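Local coordinates for protein CrmK (Actinoalloteichus sp. WH1-2216-6, PDB 5I1V) that probably acts as an oxidase that uses covalently bound FAD to recycle shunt products in the biosynthesis of caerulomycin, at residues R109-Y112 with K113-V117; P318-A321 with T322-L326; G463-W466 with H467-Y470. All coordinates share one frame; numbering follows the deposited sequence.

How the contacts relate
Following the chain from the N terminus, contact 1 is met first, at the C-terminal end of helix 104-115 in the FAD-binding part of the fold. Contact 2 is the short helix 319-326, which follows directly on strand 311-318 of the large antiparallel sheet. Contact 3 starts helix 466-471 in the berberine-like region. Each is made within one continuous run of chain, so none closes a long loop, and the three come in series without nesting or crossing. Contacts 1 and 2 touch through Tyr112 and Trp319, joining the two helices, and both reach the second subunit; contact 3 lies apart, its nearest atoms about 21 Å from those of contact 2.

Contact 1 of 3, residues R109-Y112 with K113-V117; sequences RVLY and KNYGV
With CG anti to its carbonyl carbon (chi1 -68°), Asn114 folds its amide back beside its own backbone N and onto the carbonyl of Val110, one turn earlier. This is the C-terminal cap of helix 104-115, ended by a glycine of positive phi, in the PCMH-type FAD-binding domain. The carbonyl oxygen of Val110 is gripped twice. Asn114 N reaches Val110 O at 3.1 Å from above the carbonyl plane, as the ordinary helical bond, while Asn114 ND2 comes to Val110 O at 2.9 Å in that plane, on a lone pair. Val110 O also lies close to the plane of the amide; this bond, with those to OD1 from Tyr38 and Ser83 of the second subunit, probably fixes the rotation of the amide, and the helix end takes part in the dimer interface. Ahead of it, Lys113 N donates to Arg109 O at 3.1 Å in a nearly straight bond, and the lysine chain leaves extended beyond CG. Tyr115 N bonds to Leu111 O at 3.0 Å. Gly116 then leaves the helix with positive phi (83°), a turn that a residue with a side chain takes less readily. Its N closes the series with a bond to Tyr112 O at 2.9 Å and bonds only weakly to Leu111 O, which also draws a weak bond from Val117 N. This turn brings the chain back on itself: Val117 CG2 packs against Leu111 CB, and both residues touch Phe96 of strand 95-99. Tyr112, with CG anti to its backbone N, sends its ring toward Trp319 and Leu320 of helix 319-326. Val117 O lies at the edge of the Tyr112 ring, near its plane, and makes a CA-H...O contact with Tyr112 CA at 3.4 Å.

Contact 2 of 3, residues P318-A321 with T322-L326; sequences PWLA and TSQLL
Backbone bonds between Pro318-Ala321 and Thr322-Leu326 build the first turns of helix 319-326. Pro318 holds the N-cap position where strand 311-318 runs straight into the helix, and its O accepts from Thr322 N at 2.8 Å. The next three bonds follow in step: Ser323 N to Trp319 O at 2.9 Å, Gln324 N to Leu320 O at 2.9 Å and Leu325 N to Ala321 O at 2.8 Å. All four are short, and the donors of Thr322, Ser323 and Leu325 come in nearly along the C=O axis. Side-chain packing is lighter. Trp319, with CG anti to its backbone N (chi1 170°), carries its indole out from the helix, with CE2 4.1 Å from Ser323 CB, meeting it obliquely. A turn along, Leu320 crosses the extended chain of Gln324, with Leu320 CG 4.1 Å from Gln324 CD. Beyond the segments, Leu320 packs on Leu18 and Ala321 on Tyr25 of the second subunit, while Trp319 also touches Pro219 and Leu141. The side chain of Ser323 is about 10 Å from the FAD and about 6 Å from that of Phe123, an FAD-binding residue. Between the two segments the polar bonding is thus all backbone to backbone; the side chains add van der Waals contact, and their other contacts run to Tyr112 of helix 104-115, to strand 311-318 and to the second subunit.

Contact 3 of 3, residues G463-W466 with H467-Y470; sequences GVPW and HTIY
Trp466 and His467, adjacent at the start of helix 466-471 in the berberine-like region, meet in an edge-to-face pair: the imidazole edge points at the face of the indole five-membered ring, with centroids 5.0 Å apart and planes at 84°. With CG between the backbone N and the carbonyl carbon, Trp466 (chi1 64°) lays its indole against His467 CB, which sits over the six-membered ring, 3.7 Å from its centroid, in a CH-pi contact; the like torsion of His467 (47°) turns its ring edge toward the indole. Pro465, at the N-cap position, adds a second: its CB lies 3.8 Å from the centroid of the His467 ring, over the face. Trp466 O accepts from Tyr470 N at 3.2 Å, and Trp466 CE3 packs against Tyr470 CD2. Outside, Phe495 stacks on Trp466, and Tyr470 OH is bonded to Asp451 N; the Tyr470 side chain is about 6 Å from that of Tyr446, which binds FAD. Without the indole, as with an alanine here, the edge of His467 and the rings of Tyr470 and Phe495 would probably lose their shared aromatic partner. Thr468 N and Ile469 N bond only weakly to Pro465 O, and CH-pi and aromatic packing supply much of the contact.

Contact 1 of 3, residues R109-Y112 with K113-V117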
loop_
_atom_site.group_PDB
_atom_site.type_symbol
_atom_site.label_atom_id
_atom_site.label_comp_id
_atom_site.label_asym_id
_atom_site.label_seq_id
_atom_site.Cartn_x
_atom_site.Cartn_y
_atom_site.Cartn_z
ATOM N N ARG A 109 10.311 -1.634 5.615
ATOM C CA ARG A 109 11.017 -1.894 4.382
ATOM C C ARG A 109 12.399 -1.306 4.442
ATOM O O ARG A 109 13.336 -1.959 4.040
ATOM C CB ARG A 109 10.285 -1.308 3.172
ATOM C CG ARG A 109 9.174 -2.196 2.663
ATOM C CD ARG A 109 8.842 -1.765 1.247
ATOM N NE ARG A 109 7.853 -0.727 1.313
ATOM C CZ ARG A 109 6.551 -0.922 1.112
ATOM N NH1 ARG A 109 6.071 -2.129 0.791
ATOM N NH2 ARG A 109 5.719 0.110 1.220
ATOM N N VAL A 110 12.533 -0.091 4.959
ATOM C CA VAL A 110 13.846 0.535 5.079
ATOM C C VAL A 110 14.785 -0.214 6.043
ATOM O O VAL A 110 15.952 -0.477 5.734
ATOM C CB VAL A 110 13.718 2.003 5.518
ATOM C CG1 VAL A 110 15.089 2.608 5.783
ATOM C CG2 VAL A 110 13.015 2.807 4.414
ATOM N N LEU A 111 14.296 -0.480 7.243
ATOM C CA LEU A 111 15.059 -1.165 8.272
ATOM C C LEU A 111 15.494 -2.535 7.814
ATOM O O LEU A 111 16.661 -2.896 7.975
ATOM C CB LEU A 111 14.274 -1.313 9.565
ATOM C CG LEU A 111 14.060 -0.020 10.325
ATOM C CD1 LEU A 111 13.478 -0.304 11.717
ATOM C CD2 LEU A 111 15.312 0.831 10.413
ATOM N N TYR A 112 14.593 -3.275 7.194
ATOM C CA TYR A 112 14.861 -4.613 6.862
ATOM C C TYR A 112 15.783 -4.734 5.660
ATOM O O TYR A 112 16.774 -5.418 5.734
ATOM C CB TYR A 112 13.557 -5.426 6.636
ATOM C CG TYR A 112 13.938 -6.873 6.526
ATOM C CD1 TYR A 112 14.329 -7.590 7.639
ATOM C CD2 TYR A 112 14.050 -7.487 5.275
ATOM C CE1 TYR A 112 14.739 -8.918 7.535
ATOM C CE2 TYR A 112 14.458 -8.805 5.158
ATOM C CZ TYR A 112 14.790 -9.530 6.266
ATOM O OH TYR A 112 15.202 -10.843 6.071
ATOM N N LYS A 113 15.502 -4.053 4.562
ATOM C CA LYS A 113 16.328 -4.250 3.376
ATOM C C LYS A 113 17.737 -3.672 3.607
ATOM O O LYS A 113 18.730 -4.258 3.208
ATOM C CB LYS A 113 15.687 -3.662 2.140
ATOM C CG LYS A 113 14.384 -4.356 1.752
ATOM C CD LYS A 113 13.888 -3.905 0.403
ATOM C CE LYS A 113 12.470 -4.363 0.167
ATOM N NZ LYS A 113 12.127 -4.157 -1.271
ATOM N N ASN A 114 17.825 -2.548 4.288
ATOM C CA ASN A 114 19.129 -1.912 4.454
ATOM C C ASN A 114 20.014 -2.464 5.574
ATOM O O ASN A 114 21.262 -2.393 5.487
ATOM C CB ASN A 114 18.969 -0.418 4.620
ATOM C CG ASN A 114 18.480 0.229 3.355
ATOM O OD1 ASN A 114 19.217 0.339 2.385
ATOM N ND2 ASN A 114 17.233 0.639 3.348
ATOM N N TYR A 115 19.380 -2.961 6.619
ATOM C CA TYR A 115 20.122 -3.392 7.803
ATOM C C TYR A 115 19.815 -4.771 8.305
ATOM O O TYR A 115 20.582 -5.310 9.133
ATOM C CB TYR A 115 19.929 -2.386 8.927
ATOM C CG TYR A 115 20.063 -0.908 8.544
ATOM C CD1 TYR A 115 21.296 -0.304 8.440
ATOM C CD2 TYR A 115 18.935 -0.134 8.290
ATOM C CE1 TYR A 115 21.432 1.055 8.123
ATOM C CE2 TYR A 115 19.044 1.230 7.979
ATOM C CZ TYR A 115 20.303 1.808 7.871
ATOM O OH TYR A 115 20.408 3.161 7.572
ATOM N N GLY A 116 18.692 -5.325 7.863
ATOM C CA GLY A 116 18.313 -6.652 8.246
ATOM C C GLY A 116 17.616 -6.728 9.595
ATOM O O GLY A 116 17.491 -7.814 10.171
ATOM N N VAL A 117 17.139 -5.591 10.087
ATOM C CA VAL A 117 16.535 -5.511 11.427
ATOM C C VAL A 117 15.031 -5.122 11.335
ATOM O O VAL A 117 14.518 -4.734 10.279
ATOM C CB VAL A 117 17.359 -4.519 12.334
ATOM C CG1 VAL A 117 18.828 -4.803 12.275
ATOM C CG2 VAL A 117 17.201 -3.061 11.949
#

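Contact 2 of 3, residues P318-A321 with T322-L326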
loop_
_atom_site.group_PDB
_atom_site.type_symbol
_atom_site.label_atom_id
_atom_site.label_comp_id
_atom_site.label_asym_id
_atom_site.label_seq_id
_atom_site.Cartn_x
_atom_site.Cartn_y
_atom_site.Cartn_z
ATOM N N PRO A 318 9.209 -15.707 3.262
ATOM C CA PRO A 318 10.158 -14.911 4.056
ATOM C C PRO A 318 9.426 -13.978 5.032
ATOM O O PRO A 318 8.271 -13.624 4.798
ATOM C CB PRO A 318 10.938 -14.140 2.995
ATOM C CG PRO A 318 10.889 -15.008 1.774
ATOM C CD PRO A 318 9.471 -15.581 1.816
ATOM N N TRP A 319 10.075 -13.599 6.124
ATOM C CA TRP A 319 9.439 -12.726 7.124
ATOM C C TRP A 319 8.729 -11.477 6.556
ATOM O O TRP A 319 7.536 -11.254 6.803
ATOM C CB TRP A 319 10.422 -12.278 8.245
ATOM C CG TRP A 319 9.728 -11.204 9.052
ATOM C CD1 TRP A 319 8.690 -11.387 9.892
ATOM C CD2 TRP A 319 9.932 -9.785 8.965
ATOM N NE1 TRP A 319 8.242 -10.187 10.349
ATOM C CE2 TRP A 319 8.998 -9.185 9.811
ATOM C CE3 TRP A 319 10.849 -8.974 8.292
ATOM C CZ2 TRP A 319 8.914 -7.805 9.978
ATOM C CZ3 TRP A 319 10.777 -7.596 8.462
ATOM C CH2 TRP A 319 9.810 -7.027 9.279
ATOM N N LEU A 320 9.456 -10.635 5.829
ATOM C CA LEU A 320 8.852 -9.408 5.317
ATOM C C LEU A 320 7.654 -9.717 4.418
ATOM O O LEU A 320 6.663 -9.038 4.456
ATOM C CB LEU A 320 9.886 -8.542 4.621
ATOM C CG LEU A 320 9.403 -7.167 4.129
ATOM C CD1 LEU A 320 8.863 -6.307 5.262
ATOM C CD2 LEU A 320 10.556 -6.488 3.429
ATOM N N ALA A 321 7.762 -10.755 3.615
ATOM C CA ALA A 321 6.641 -11.214 2.815
ATOM C C ALA A 321 5.463 -11.658 3.675
ATOM O O ALA A 321 4.303 -11.272 3.411
ATOM C CB ALA A 321 7.083 -12.331 1.881
ATOM N N THR A 322 5.715 -12.400 4.747
ATOM C CA THR A 322 4.527 -12.793 5.592
ATOM C C THR A 322 3.917 -11.562 6.283
ATOM O O THR A 322 2.700 -11.451 6.464
ATOM C CB THR A 322 4.704 -14.046 6.531
ATOM O OG1 THR A 322 4.703 -13.697 7.918
ATOM C CG2 THR A 322 5.925 -14.864 6.247
ATOM N N SER A 323 4.759 -10.598 6.618
ATOM C CA SER A 323 4.274 -9.375 7.230
ATOM C C SER A 323 3.410 -8.581 6.235
ATOM O O SER A 323 2.405 -7.992 6.599
ATOM C CB SER A 323 5.504 -8.555 7.683
ATOM O OG SER A 323 5.199 -7.188 7.825
ATOM N N GLN A 324 3.851 -8.512 4.983
ATOM C CA GLN A 324 3.136 -7.776 3.954
ATOM C C GLN A 324 1.864 -8.556 3.529
ATOM O O GLN A 324 0.853 -7.951 3.175
ATOM C CB GLN A 324 4.047 -7.493 2.758
ATOM C CG GLN A 324 5.111 -6.409 3.061
ATOM C CD GLN A 324 6.099 -6.225 1.949
ATOM O OE1 GLN A 324 6.178 -7.039 1.066
ATOM N NE2 GLN A 324 6.923 -5.175 2.032
ATOM N N LEU A 325 1.918 -9.867 3.578
ATOM C CA LEU A 325 0.744 -10.689 3.168
ATOM C C LEU A 325 -0.434 -10.411 4.097
ATOM O O LEU A 325 -1.581 -10.300 3.647
ATOM C CB LEU A 325 1.090 -12.181 3.196
ATOM C CG LEU A 325 -0.013 -13.190 2.826
ATOM C CD1 LEU A 325 -0.428 -13.096 1.367
ATOM C CD2 LEU A 325 0.498 -14.590 3.117
ATOM N N LEU A 326 -0.135 -10.271 5.382
ATOM C CA LEU A 326 -1.134 -10.008 6.417
ATOM C C LEU A 326 -1.453 -8.527 6.656
ATOM O O LEU A 326 -2.462 -8.212 7.277
ATOM C CB LEU A 326 -0.673 -10.688 7.711
ATOM C CG LEU A 326 -1.203 -10.318 9.105
ATOM C CD1 LEU A 326 -0.823 -11.425 10.064
ATOM C CD2 LEU A 326 -0.600 -9.054 9.670
#

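Contact 3 of 3, residues G463-W466 with H467-Y470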
loop_
_atom_site.group_PDB
_atom_site.type_symbol
_atom_site.label_atom_id
_atom_site.label_comp_id
_atom_site.label_asym_id
_atom_site.label_seq_id
_atom_site.Cartn_x
_atom_site.Cartn_y
_atom_site.Cartn_z
ATOM N N GLY A 463 -19.466 2.574 36.135
ATOM C CA GLY A 463 -18.806 3.485 37.071
ATOM C C GLY A 463 -17.287 3.566 36.958
ATOM O O GLY A 463 -16.653 4.315 37.693
ATOM N N VAL A 464 -16.684 2.830 36.028
ATOM C CA VAL A 464 -15.238 2.897 35.868
ATOM C C VAL A 464 -14.938 3.915 34.743
ATOM O O VAL A 464 -15.503 3.814 33.652
ATOM C CB VAL A 464 -14.635 1.501 35.626
ATOM C CG1 VAL A 464 -13.170 1.597 35.275
ATOM C CG2 VAL A 464 -14.773 0.640 36.886
ATOM N N PRO A 465 -14.072 4.914 35.016
ATOM C CA PRO A 465 -13.875 5.972 34.028
ATOM C C PRO A 465 -13.071 5.482 32.836
ATOM O O PRO A 465 -12.330 4.527 32.966
ATOM C CB PRO A 465 -13.132 7.066 34.803
ATOM C CG PRO A 465 -12.597 6.430 36.009
ATOM C CD PRO A 465 -13.413 5.222 36.294
ATOM N N TRP A 466 -13.247 6.126 31.686
ATOM C CA TRP A 466 -12.483 5.793 30.476
ATOM C C TRP A 466 -10.996 5.675 30.797
ATOM O O TRP A 466 -10.356 4.739 30.365
ATOM C CB TRP A 466 -12.721 6.810 29.339
ATOM C CG TRP A 466 -12.248 8.227 29.648
ATOM C CD1 TRP A 466 -12.961 9.201 30.280
ATOM C CD2 TRP A 466 -10.965 8.785 29.381
ATOM N NE1 TRP A 466 -12.204 10.318 30.415
ATOM C CE2 TRP A 466 -10.967 10.093 29.884
ATOM C CE3 TRP A 466 -9.806 8.303 28.769
ATOM C CZ2 TRP A 466 -9.872 10.941 29.783
ATOM C CZ3 TRP A 466 -8.693 9.148 28.686
ATOM C CH2 TRP A 466 -8.741 10.449 29.193
ATOM N N HIS A 467 -10.444 6.583 31.573
ATOM C CA HIS A 467 -8.977 6.579 31.724
ATOM C C HIS A 467 -8.396 5.390 32.524
ATOM O O HIS A 467 -7.265 4.974 32.324
ATOM C CB HIS A 467 -8.466 7.909 32.261
ATOM C CG HIS A 467 -9.237 8.426 33.428
ATOM N ND1 HIS A 467 -9.040 7.958 34.706
ATOM C CD2 HIS A 467 -10.216 9.361 33.511
ATOM C CE1 HIS A 467 -9.834 8.617 35.533
ATOM N NE2 HIS A 467 -10.551 9.474 34.832
ATOM N N THR A 468 -9.165 4.855 33.453
ATOM C CA THR A 468 -8.781 3.609 34.073
ATOM C C THR A 468 -8.734 2.430 33.138
ATOM O O THR A 468 -7.818 1.589 33.218
ATOM C CB THR A 468 -9.765 3.314 35.201
ATOM O OG1 THR A 468 -9.679 4.425 36.092
ATOM C CG2 THR A 468 -9.422 1.991 35.866
ATOM N N ILE A 469 -9.728 2.364 32.261
ATOM C CA ILE A 469 -9.824 1.305 31.305
ATOM C C ILE A 469 -8.628 1.303 30.333
ATOM O O ILE A 469 -8.161 0.244 29.954
ATOM C CB ILE A 469 -11.137 1.387 30.527
ATOM C CG1 ILE A 469 -12.289 1.084 31.482
ATOM C CG2 ILE A 469 -11.133 0.366 29.402
ATOM C CD1 ILE A 469 -13.626 1.575 31.015
ATOM N N TYR A 470 -8.153 2.496 29.943
ATOM C CA TYR A 470 -7.045 2.591 28.964
ATOM C C TYR A 470 -5.667 2.603 29.598
ATOM O O TYR A 470 -4.692 2.154 28.990
ATOM C CB TYR A 470 -7.198 3.867 28.111
ATOM C CG TYR A 470 -8.286 3.787 27.104
ATOM C CD1 TYR A 470 -8.180 2.917 26.039
ATOM C CD2 TYR A 470 -9.431 4.601 27.189
ATOM C CE1 TYR A 470 -9.156 2.845 25.088
ATOM C CE2 TYR A 470 -10.429 4.520 26.248
ATOM C CZ TYR A 470 -10.269 3.643 25.184
ATOM O OH TYR A 470 -11.214 3.481 24.208
#